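Glycosyl hydrolase, family 31/fibronectin type III domain protein (PDB 4LKS) binds galactose through a family 32 carbohydrate-binding module, a beta-sandwich that probably directs the attached family 31 glycoside hydrolase to galactose-bearing glycans. Local coordinates at residues A[26-31]-A[38-43]; A[68-73]-A[162-167]; A[79-84]-A[90-95]. All coordinates share one frame; numbering follows the deposited sequence.

Contact 1 of 3, residues A[26-31]-A[38-43]; sequences LEAIYA and DYKENA. With CA (calcium ion), chain C.
A surface contact, mostly apolar, sets the side chain of Lys-40 and the backbone around it against Ala-28 and Ala-31 of the edge strand 26-31. The methyl of Ala-28 sits 3.3 Å (CB) from Lys-40 O, a closeness of backbone to strand that suits so small a residue. Ala-31 CB meets Lys-40 CB at 3.9 Å. The lysine CG lies between its backbone N and carbonyl carbon (chi1 63°), which lays the chain against the strand: CD lies against the backbone of Tyr-30, and CE comes 3.5 Å from Ile-29 C. The chain then bends at chi4 (-67°), and NZ turns back to Glu-41 OE2 at 2.9 Å, a salt bridge approaching the syn side of the carboxylate but 31° above its plane. The long aliphatic part of lysine thus packs while its charge stays with a neighbour. Strand 26-31 is one of the two edge strands of the five-stranded sheet in this F5/8 type C beta-sandwich, and the 3-10 turn beginning at Lys-40 leads into the calcium site. There Asn-42 O binds the calcium ion at 2.3 Å, together with Asp-45, Asp-47, Thr-50 and Ala-160. A water bridges the two segments, donating to Ala-28 O and to Glu-41 OE2, each at 2.7 Å.

Contact 2 of 3, residues A[68-73]-A[162-167]; sequences IKLDKA and LVFYGK
Strands 68-70 and 162-166, whose side chains meet through Ile-68, Leu-70, Leu-162 and Phe-164, run in broadly the same direction, 36° apart, with their axes 10.6 Å from each other at closest approach. That spacing is too wide for backbone pairing. It is the separation of the two packed sheets of the beta-sandwich: strand 64-70 belongs to the five-stranded sheet and strand 158-166 to the four-stranded one. In each strand alternate residues, Ile-68 and Leu-70 on one and Leu-162 and Phe-164 on the other, point into the space between the sheets, where apolar side chains suit burial. Phe-164 contributes most to the contact between these two strands. Its CG stands beside the backbone N (chi1 -75°), and the ring reaches across to strand 68-70, where its far corner, CZ, touches Ile-68 CB at 3.7 Å and Ile-68 CG2 at 3.8 Å. The branched isoleucine presents both its CB and its methyl to the ring, an approach that is oblique to the ring plane. Leu-26 and Ile-79, from strands of the two sheets, also touch this phenylalanine. Beyond Leu-70 the chain turns a corner at Asp-71 and Lys-72 and crosses to the other sheet as strand 73-82; Asp-71 OD1 is hydrogen-bonded to Tyr-74 OH there. Nearer the calcium end, Leu-162 extends the same layer, its CD1 lying 4.0 Å from Ile-68 CG1. At the corner side, one methyl of Leu-70, CD2, rests 4.0 Å from Phe-164 CD2.

Contact 3 of 3, residues A[79-84]-A[90-95]; sequences IDYLPR and GHVTEY. With GAL (beta-D-galactopyranose), chain D.
Tyr-81 carries its CG opposite the backbone N (chi1 169°), which sends the ring across to Val-92. The same choice at Arg-84 (chi1 -175°), followed by an extended chain to NE, carries its guanidinium group out toward the sugar. The tyrosine hydroxyl accepts a hydrogen bond from Val-92 N at 3.1 Å (OH to N, N-H...O angle 153°) and is also bonded to Ser-158 O, so this buried polar atom has two partners. Val-92 lies obliquely against the ring, with its CB 3.8 Å from Tyr-81 CZ; a beta-branched residue gives the ring a broad apolar surface while its own N-H serves the hydroxyl. His-91 is held on several sides. Pro-83 CB stands over one face of the imidazole, 3.7 Å from the ring centroid, in a CH-pi contact. NE2 donates to Arg-84 O at 3.1 Å, in the carbonyl plane and on a lone pair, while ND1 is bonded to Leu-123 N, consistent with a neutral ring. In this F5/8 type C beta-sandwich, His-91 thus ties together the two ends of the loop between strands 73-82 and 92-93, at the galactose-binding end of the module. Gly-90 has a positive phi, where a side chain would jam against the preceding carbonyl. Arg-84 meets galactose with the edge of its guanidinium: O3 is shared by NH2 at 3.0 Å and NH1 at 3.1 Å, NH1 also reaches O4 at 3.3 Å, and a weak bond runs from NH2 to O2. Asn-86 OD1 at NE and Asn-89 O at NH1 hold the group from the protein side, while His-53 and Asn-89 also hydrogen-bond the sugar.

Overall arrangement
Contacts 1 and 2 have centres 13 Å apart and share the five-stranded sheet, where Glu-27 O lies 2.7 Å from Lys-69 N. Ala-43 O, just after the calcium ligand Asn-42, lies 2.9 Å from Leu-162 N, tying the metal loop to the other sheet. Contacts 2 and 3, centres 17 Å apart, meet in the four-stranded sheet, where Val-163 O is 2.8 Å from Asp-80 N and Tyr-165 OH is 2.6 Å from Asp-80 OD2. Contacts 1 and 3 do not touch, their nearest atoms being about 5 Å apart. The side chain of Arg-84, which grips galactose, is about 9 Å from the calcium ion.

Contact 1 of 3, residues A[26-31]-A[38-43]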
loop_
_atom_site.group_PDB
_atom_site.type_symbol
_atom_site.label_atom_id
_atom_site.label_comp_id
_atom_site.label_asym_id
_atom_site.label_seq_id
_atom_site.Cartn_x
_atom_site.Cartn_y
_atom_site.Cartn_z
ATOM N N LEU A 26 -9.668 1.593 9.353
ATOM C CA LEU A 26 -9.252 1.951 7.997
ATOM C C LEU A 26 -10.375 1.759 6.987
ATOM O O LEU A 26 -11.141 0.796 7.074
ATOM C CB LEU A 26 -8.077 1.067 7.555
ATOM C CG LEU A 26 -6.888 0.936 8.503
ATOM C CD1 LEU A 26 -5.835 0.017 7.887
ATOM C CD2 LEU A 26 -6.306 2.299 8.817
ATOM N N GLU A 27 -10.441 2.650 6.004
ATOM C CA GLU A 27 -11.403 2.542 4.916
ATOM C C GLU A 27 -10.746 2.960 3.602
ATOM O O GLU A 27 -10.277 4.101 3.465
ATOM C CB GLU A 27 -12.633 3.420 5.185
ATOM C CG GLU A 27 -13.680 3.305 4.086
ATOM C CD GLU A 27 -14.811 4.325 4.191
ATOM O OE1 GLU A 27 -14.761 5.219 5.061
ATOM O OE2 GLU A 27 -15.749 4.231 3.367
ATOM N N ALA A 28 -10.718 2.056 2.625
ATOM C CA ALA A 28 -10.234 2.429 1.296
ATOM C C ALA A 28 -11.324 3.230 0.597
ATOM O O ALA A 28 -12.412 2.707 0.333
ATOM C CB ALA A 28 -9.861 1.197 0.477
ATOM N N ILE A 29 -11.042 4.490 0.298
ATOM C CA ILE A 29 -12.077 5.354 -0.264
ATOM C C ILE A 29 -11.906 5.636 -1.748
ATOM O O ILE A 29 -12.833 6.118 -2.399
ATOM C CB ILE A 29 -12.212 6.683 0.507
ATOM C CG1 ILE A 29 -10.915 7.492 0.436
ATOM C CG2 ILE A 29 -12.638 6.430 1.948
ATOM C CD1 ILE A 29 -11.120 8.956 0.783
ATOM N N TYR A 30 -10.737 5.325 -2.294
ATOM C CA TYR A 30 -10.478 5.561 -3.711
ATOM C C TYR A 30 -9.314 4.717 -4.205
ATOM O O TYR A 30 -8.368 4.458 -3.467
ATOM C CB TYR A 30 -10.172 7.049 -3.944
ATOM C CG TYR A 30 -9.709 7.366 -5.342
ATOM C CD1 TYR A 30 -10.616 7.637 -6.358
ATOM C CD2 TYR A 30 -8.358 7.389 -5.649
ATOM C CE1 TYR A 30 -10.175 7.920 -7.642
ATOM C CE2 TYR A 30 -7.912 7.661 -6.917
ATOM C CZ TYR A 30 -8.819 7.931 -7.908
ATOM O OH TYR A 30 -8.360 8.210 -9.174
ATOM N N ALA A 31 -9.378 4.292 -5.460
ATOM C CA ALA A 31 -8.219 3.758 -6.148
ATOM C C ALA A 31 -8.329 4.114 -7.617
ATOM O O ALA A 31 -9.433 4.282 -8.137
ATOM C CB ALA A 31 -8.119 2.246 -5.974
ATOM N N ASP A 38 -10.939 -7.830 -7.048
ATOM C CA ASP A 38 -9.830 -7.376 -6.217
ATOM C C ASP A 38 -9.987 -5.901 -5.866
ATOM O O ASP A 38 -9.191 -5.036 -6.274
ATOM C CB ASP A 38 -8.507 -7.685 -6.907
ATOM C CG ASP A 38 -8.283 -9.176 -7.079
ATOM O OD1 ASP A 38 -8.899 -9.971 -6.330
ATOM O OD2 ASP A 38 -7.482 -9.554 -7.952
ATOM N N TYR A 39 -11.019 -5.631 -5.076
ATOM C CA TYR A 39 -11.461 -4.277 -4.785
ATOM C C TYR A 39 -10.520 -3.550 -3.832
ATOM O O TYR A 39 -9.774 -4.177 -3.072
ATOM C CB TYR A 39 -12.874 -4.304 -4.194
ATOM C CG TYR A 39 -13.869 -5.044 -5.059
ATOM C CD1 TYR A 39 -14.106 -4.645 -6.365
ATOM C CD2 TYR A 39 -14.574 -6.130 -4.560
ATOM C CE1 TYR A 39 -15.017 -5.322 -7.166
ATOM C CE2 TYR A 39 -15.488 -6.808 -5.351
ATOM C CZ TYR A 39 -15.698 -6.393 -6.651
ATOM O OH TYR A 39 -16.602 -7.052 -7.455
ATOM N N LYS A 40 -10.577 -2.220 -3.870
ATOM C CA LYS A 40 -9.740 -1.388 -3.016
ATOM C C LYS A 40 -9.876 -1.727 -1.524
ATOM O O LYS A 40 -8.887 -1.683 -0.776
ATOM C CB LYS A 40 -10.026 0.097 -3.282
ATOM C CG LYS A 40 -11.436 0.559 -2.956
ATOM C CD LYS A 40 -11.680 1.959 -3.533
ATOM C CE LYS A 40 -12.954 2.580 -2.989
ATOM N NZ LYS A 40 -14.190 1.867 -3.449
ATOM N N GLU A 41 -11.075 -2.107 -1.089
ATOM C CA GLU A 41 -11.311 -2.379 0.331
ATOM C C GLU A 41 -10.470 -3.564 0.815
ATOM O O GLU A 41 -10.098 -3.656 2.009
ATOM C CB GLU A 41 -12.804 -2.652 0.571
ATOM C CG GLU A 41 -13.734 -1.442 0.364
ATOM C CD GLU A 41 -14.079 -1.134 -1.098
ATOM O OE1 GLU A 41 -13.818 -1.963 -2.000
ATOM O OE2 GLU A 41 -14.639 -0.039 -1.342
ATOM N N ASN A 42 -10.134 -4.451 -0.120
ATOM C CA ASN A 42 -9.328 -5.622 0.193
ATOM C C ASN A 42 -7.929 -5.253 0.663
ATOM O O ASN A 42 -7.219 -6.090 1.241
ATOM C CB ASN A 42 -9.219 -6.537 -1.031
ATOM C CG ASN A 42 -10.530 -7.212 -1.391
ATOM O OD1 ASN A 42 -11.554 -7.028 -0.722
ATOM N ND2 ASN A 42 -10.501 -8.001 -2.457
ATOM N N ALA A 43 -7.506 -4.015 0.414
ATOM C CA ALA A 43 -6.160 -3.634 0.820
ATOM C C ALA A 43 -6.086 -3.362 2.308
ATOM O O ALA A 43 -4.983 -3.315 2.868
ATOM C CB ALA A 43 -5.695 -2.404 0.052
HETATM CA CA CA C . -6.462 -8.026 2.160
HETATM O O HOH W 1 -15.043 1.928 0.515
#

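Contact 2 of 3, residues A[68-73]-A[162-167]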
loop_
_atom_site.group_PDB
_atom_site.type_symbol
_atom_site.label_atom_id
_atom_site.label_comp_id
_atom_site.label_asym_id
_atom_site.label_seq_id
_atom_site.Cartn_x
_atom_site.Cartn_y
_atom_site.Cartn_z
ATOM N N ILE A 68 -6.408 5.558 1.572
ATOM C CA ILE A 68 -6.984 5.023 2.800
ATOM C C ILE A 68 -7.381 6.166 3.725
ATOM O O ILE A 68 -6.579 7.081 4.000
ATOM C CB ILE A 68 -5.975 4.129 3.548
ATOM C CG1 ILE A 68 -5.374 3.064 2.613
ATOM C CG2 ILE A 68 -6.619 3.514 4.812
ATOM C CD1 ILE A 68 -6.385 2.225 1.809
ATOM N N LYS A 69 -8.626 6.117 4.195
ATOM C CA LYS A 69 -9.140 7.053 5.182
ATOM C C LYS A 69 -9.140 6.375 6.543
ATOM O O LYS A 69 -9.586 5.236 6.658
ATOM C CB LYS A 69 -10.577 7.445 4.817
ATOM C CG LYS A 69 -11.248 8.355 5.832
ATOM C CD LYS A 69 -12.716 8.554 5.478
ATOM C CE LYS A 69 -13.413 9.377 6.535
ATOM N NZ LYS A 69 -14.824 9.678 6.137
ATOM N N LEU A 70 -8.646 7.071 7.564
ATOM C CA LEU A 70 -8.636 6.550 8.936
ATOM C C LEU A 70 -9.844 7.128 9.676
ATOM O O LEU A 70 -10.416 8.136 9.244
ATOM C CB LEU A 70 -7.311 6.896 9.634
ATOM C CG LEU A 70 -6.105 6.226 8.953
ATOM C CD1 LEU A 70 -5.437 7.165 7.979
ATOM C CD2 LEU A 70 -5.096 5.722 9.982
ATOM N N ASP A 71 -10.246 6.492 10.770
ATOM C CA ASP A 71 -11.495 6.901 11.424
ATOM C C ASP A 71 -11.398 8.289 12.063
ATOM O O ASP A 71 -12.414 8.963 12.270
ATOM C CB ASP A 71 -11.947 5.858 12.447
ATOM C CG ASP A 71 -11.043 5.797 13.651
ATOM O OD1 ASP A 71 -9.828 5.567 13.479
ATOM O OD2 ASP A 71 -11.545 5.984 14.777
ATOM N N LYS A 72 -10.172 8.711 12.367
ATOM C CA LYS A 72 -9.876 10.048 12.854
ATOM C C LYS A 72 -8.446 10.320 12.417
ATOM O O LYS A 72 -7.807 9.445 11.832
ATOM C CB LYS A 72 -9.993 10.108 14.382
ATOM C CG LYS A 72 -9.120 9.099 15.113
ATOM C CD LYS A 72 -9.209 9.265 16.632
ATOM C CE LYS A 72 -8.545 8.095 17.338
ATOM N NZ LYS A 72 -7.880 8.507 18.604
ATOM N N ALA A 73 -7.943 11.521 12.676
ATOM C CA ALA A 73 -6.537 11.808 12.415
ATOM C C ALA A 73 -5.653 11.073 13.413
ATOM O O ALA A 73 -5.966 11.006 14.611
ATOM C CB ALA A 73 -6.267 13.307 12.475
ATOM N N LEU A 162 -2.236 -3.077 3.753
ATOM C CA LEU A 162 -1.484 -1.926 4.242
ATOM C C LEU A 162 -1.788 -1.837 5.734
ATOM O O LEU A 162 -2.961 -1.751 6.140
ATOM C CB LEU A 162 -1.922 -0.651 3.529
ATOM C CG LEU A 162 -1.708 -0.632 2.019
ATOM C CD1 LEU A 162 -2.410 0.578 1.416
ATOM C CD2 LEU A 162 -0.221 -0.592 1.661
ATOM N N VAL A 163 -0.745 -1.878 6.551
ATOM C CA VAL A 163 -0.871 -1.834 8.007
ATOM C C VAL A 163 -0.376 -0.467 8.469
ATOM O O VAL A 163 0.673 -0.016 8.025
ATOM C CB VAL A 163 -0.031 -2.952 8.672
ATOM C CG1 VAL A 163 -0.199 -2.923 10.195
ATOM C CG2 VAL A 163 -0.399 -4.338 8.090
ATOM N N PHE A 164 -1.121 0.190 9.350
ATOM C CA PHE A 164 -0.803 1.540 9.777
ATOM C C PHE A 164 -0.356 1.574 11.224
ATOM O O PHE A 164 -0.896 0.842 12.066
ATOM C CB PHE A 164 -2.043 2.436 9.618
ATOM C CG PHE A 164 -2.349 2.809 8.197
ATOM C CD1 PHE A 164 -2.770 1.853 7.282
ATOM C CD2 PHE A 164 -2.226 4.120 7.775
ATOM C CE1 PHE A 164 -3.040 2.204 5.962
ATOM C CE2 PHE A 164 -2.501 4.478 6.454
ATOM C CZ PHE A 164 -2.907 3.518 5.555
ATOM N N TYR A 165 0.624 2.424 11.504
ATOM C CA TYR A 165 1.121 2.635 12.864
ATOM C C TYR A 165 1.058 4.101 13.256
ATOM O O TYR A 165 1.649 4.977 12.596
ATOM C CB TYR A 165 2.576 2.190 13.000
ATOM C CG TYR A 165 2.822 0.737 12.712
ATOM C CD1 TYR A 165 2.892 0.269 11.404
ATOM C CD2 TYR A 165 3.006 -0.175 13.748
ATOM C CE1 TYR A 165 3.138 -1.077 11.135
ATOM C CE2 TYR A 165 3.258 -1.514 13.483
ATOM C CZ TYR A 165 3.317 -1.954 12.176
ATOM O OH TYR A 165 3.572 -3.279 11.904
ATOM N N GLY A 166 0.390 4.369 14.370
ATOM C CA GLY A 166 0.331 5.714 14.891
ATOM C C GLY A 166 -0.517 5.804 16.136
ATOM O O GLY A 166 -0.973 4.783 16.668
ATOM N N LYS A 167 -0.733 7.032 16.601
ATOM C CA LYS A 167 -1.570 7.221 17.783
ATOM C C LYS A 167 -2.450 8.445 17.631
ATOM O O LYS A 167 -2.029 9.420 17.016
ATOM C CB LYS A 167 -0.706 7.354 19.044
#

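Contact 3 of 3, residues A[79-84]-A[90-95]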
loop_
_atom_site.group_PDB
_atom_site.type_symbol
_atom_site.label_atom_id
_atom_site.label_comp_id
_atom_site.label_asym_id
_atom_site.label_seq_id
_atom_site.Cartn_x
_atom_site.Cartn_y
_atom_site.Cartn_z
ATOM N N ILE A 79 4.027 2.564 7.789
ATOM C CA ILE A 79 3.057 1.613 7.255
ATOM C C ILE A 79 3.813 0.369 6.849
ATOM O O ILE A 79 5.001 0.455 6.565
ATOM C CB ILE A 79 2.239 2.145 6.051
ATOM C CG1 ILE A 79 3.139 2.426 4.848
ATOM C CG2 ILE A 79 1.435 3.383 6.457
ATOM C CD1 ILE A 79 2.363 2.696 3.565
ATOM N N ASP A 80 3.149 -0.784 6.867
ATOM C CA ASP A 80 3.701 -1.999 6.261
ATOM C C ASP A 80 2.951 -2.312 4.985
ATOM O O ASP A 80 1.715 -2.238 4.937
ATOM C CB ASP A 80 3.573 -3.229 7.172
ATOM C CG ASP A 80 4.355 -3.120 8.461
ATOM O OD1 ASP A 80 5.271 -2.282 8.587
ATOM O OD2 ASP A 80 4.029 -3.915 9.374
ATOM N N TYR A 81 3.691 -2.691 3.955
ATOM C CA TYR A 81 3.098 -3.164 2.716
ATOM C C TYR A 81 3.211 -4.690 2.671
ATOM O O TYR A 81 4.309 -5.229 2.773
ATOM C CB TYR A 81 3.822 -2.531 1.519
ATOM C CG TYR A 81 3.475 -3.151 0.180
ATOM C CD1 TYR A 81 2.307 -2.797 -0.495
ATOM C CD2 TYR A 81 4.304 -4.107 -0.399
ATOM C CE1 TYR A 81 1.987 -3.364 -1.726
ATOM C CE2 TYR A 81 3.993 -4.682 -1.636
ATOM C CZ TYR A 81 2.833 -4.306 -2.285
ATOM O OH TYR A 81 2.528 -4.876 -3.496
ATOM N N LEU A 82 2.083 -5.382 2.532
ATOM C CA LEU A 82 2.087 -6.840 2.393
ATOM C C LEU A 82 1.781 -7.194 0.951
ATOM O O LEU A 82 0.689 -6.911 0.455
ATOM C CB LEU A 82 1.063 -7.495 3.328
ATOM C CG LEU A 82 1.002 -9.028 3.246
ATOM C CD1 LEU A 82 2.290 -9.640 3.774
ATOM C CD2 LEU A 82 -0.212 -9.570 4.007
ATOM N N PRO A 83 2.760 -7.772 0.249
ATOM C CA PRO A 83 2.472 -8.151 -1.136
ATOM C C PRO A 83 1.552 -9.357 -1.213
ATOM O O PRO A 83 1.402 -10.123 -0.251
ATOM C CB PRO A 83 3.852 -8.505 -1.713
ATOM C CG PRO A 83 4.703 -8.806 -0.532
ATOM C CD PRO A 83 4.159 -8.019 0.629
ATOM N N ARG A 84 0.922 -9.480 -2.372
ATOM C CA ARG A 84 0.134 -10.639 -2.753
ATOM C C ARG A 84 0.874 -11.928 -2.415
ATOM O O ARG A 84 2.071 -12.067 -2.710
ATOM C CB ARG A 84 -0.124 -10.548 -4.253
ATOM C CG ARG A 84 -1.028 -11.605 -4.817
ATOM C CD ARG A 84 -1.232 -11.319 -6.285
ATOM N NE ARG A 84 -2.288 -12.141 -6.851
ATOM C CZ ARG A 84 -2.801 -11.953 -8.057
ATOM N NH1 ARG A 84 -2.340 -10.975 -8.831
ATOM N NH2 ARG A 84 -3.773 -12.742 -8.488
ATOM N N GLY A 90 1.765 -7.672 -9.567
ATOM C CA GLY A 90 1.446 -6.401 -8.951
ATOM C C GLY A 90 2.318 -6.043 -7.766
ATOM O O GLY A 90 2.075 -5.016 -7.153
ATOM N N HIS A 91 3.317 -6.867 -7.439
ATOM C CA HIS A 91 4.251 -6.542 -6.351
ATOM C C HIS A 91 4.853 -5.155 -6.553
ATOM O O HIS A 91 5.458 -4.878 -7.592
ATOM C CB HIS A 91 5.379 -7.568 -6.266
ATOM C CG HIS A 91 5.003 -8.833 -5.560
ATOM N ND1 HIS A 91 5.945 -9.700 -5.054
ATOM C CD2 HIS A 91 3.796 -9.363 -5.252
ATOM C CE1 HIS A 91 5.337 -10.715 -4.465
ATOM N NE2 HIS A 91 4.033 -10.535 -4.572
ATOM N N VAL A 92 4.689 -4.278 -5.570
ATOM C CA VAL A 92 5.152 -2.898 -5.702
ATOM C C VAL A 92 6.630 -2.794 -5.333
ATOM O O VAL A 92 7.049 -3.250 -4.262
ATOM C CB VAL A 92 4.322 -1.957 -4.812
ATOM C CG1 VAL A 92 4.906 -0.556 -4.836
ATOM C CG2 VAL A 92 2.852 -1.956 -5.276
ATOM N N THR A 93 7.434 -2.204 -6.219
ATOM C CA THR A 93 8.870 -2.081 -5.946
ATOM C C THR A 93 9.343 -0.638 -5.752
ATOM O O THR A 93 10.417 -0.410 -5.200
ATOM C CB THR A 93 9.740 -2.776 -7.030
ATOM O OG1 THR A 93 9.753 -1.978 -8.220
ATOM C CG2 THR A 93 9.195 -4.161 -7.353
ATOM N N GLU A 94 8.556 0.327 -6.222
ATOM C CA GLU A 94 8.825 1.742 -5.974
ATOM C C GLU A 94 7.491 2.410 -5.656
ATOM O O GLU A 94 6.483 2.172 -6.338
ATOM C CB GLU A 94 9.501 2.437 -7.177
ATOM C CG GLU A 94 10.087 3.812 -6.814
ATOM C CD GLU A 94 10.501 4.663 -8.010
ATOM O OE1 GLU A 94 10.183 4.313 -9.162
ATOM O OE2 GLU A 94 11.130 5.718 -7.776
ATOM N N TYR A 95 7.475 3.234 -4.611
ATOM C CA TYR A 95 6.234 3.821 -4.111
ATOM C C TYR A 95 6.411 5.293 -3.738
ATOM O O TYR A 95 7.541 5.801 -3.579
ATOM C CB TYR A 95 5.725 3.036 -2.880
ATOM C CG TYR A 95 6.730 3.103 -1.750
ATOM C CD1 TYR A 95 6.752 4.192 -0.880
ATOM C CD2 TYR A 95 7.694 2.121 -1.588
ATOM C CE1 TYR A 95 7.705 4.298 0.123
ATOM C CE2 TYR A 95 8.658 2.215 -0.575
ATOM C CZ TYR A 95 8.647 3.311 0.274
ATOM O OH TYR A 95 9.590 3.446 1.273
HETATM C C1 GAL D . -3.476 -13.066 -13.685
HETATM C C2 GAL D . -3.836 -12.753 -12.220
HETATM C C3 GAL D . -4.568 -11.423 -12.121
HETATM C C4 GAL D . -3.701 -10.319 -12.748
HETATM C C5 GAL D . -3.392 -10.695 -14.182
HETATM C C6 GAL D . -2.438 -9.724 -14.881
HETATM O O1 GAL D . -2.696 -14.228 -13.772
HETATM O O2 GAL D . -4.683 -13.750 -11.638
HETATM O O3 GAL D . -4.799 -11.082 -10.756
HETATM O O4 GAL D . -2.472 -10.204 -12.032
HETATM O O5 GAL D . -2.732 -11.983 -14.245
HETATM O O6 GAL D . -2.233 -10.086 -16.241
#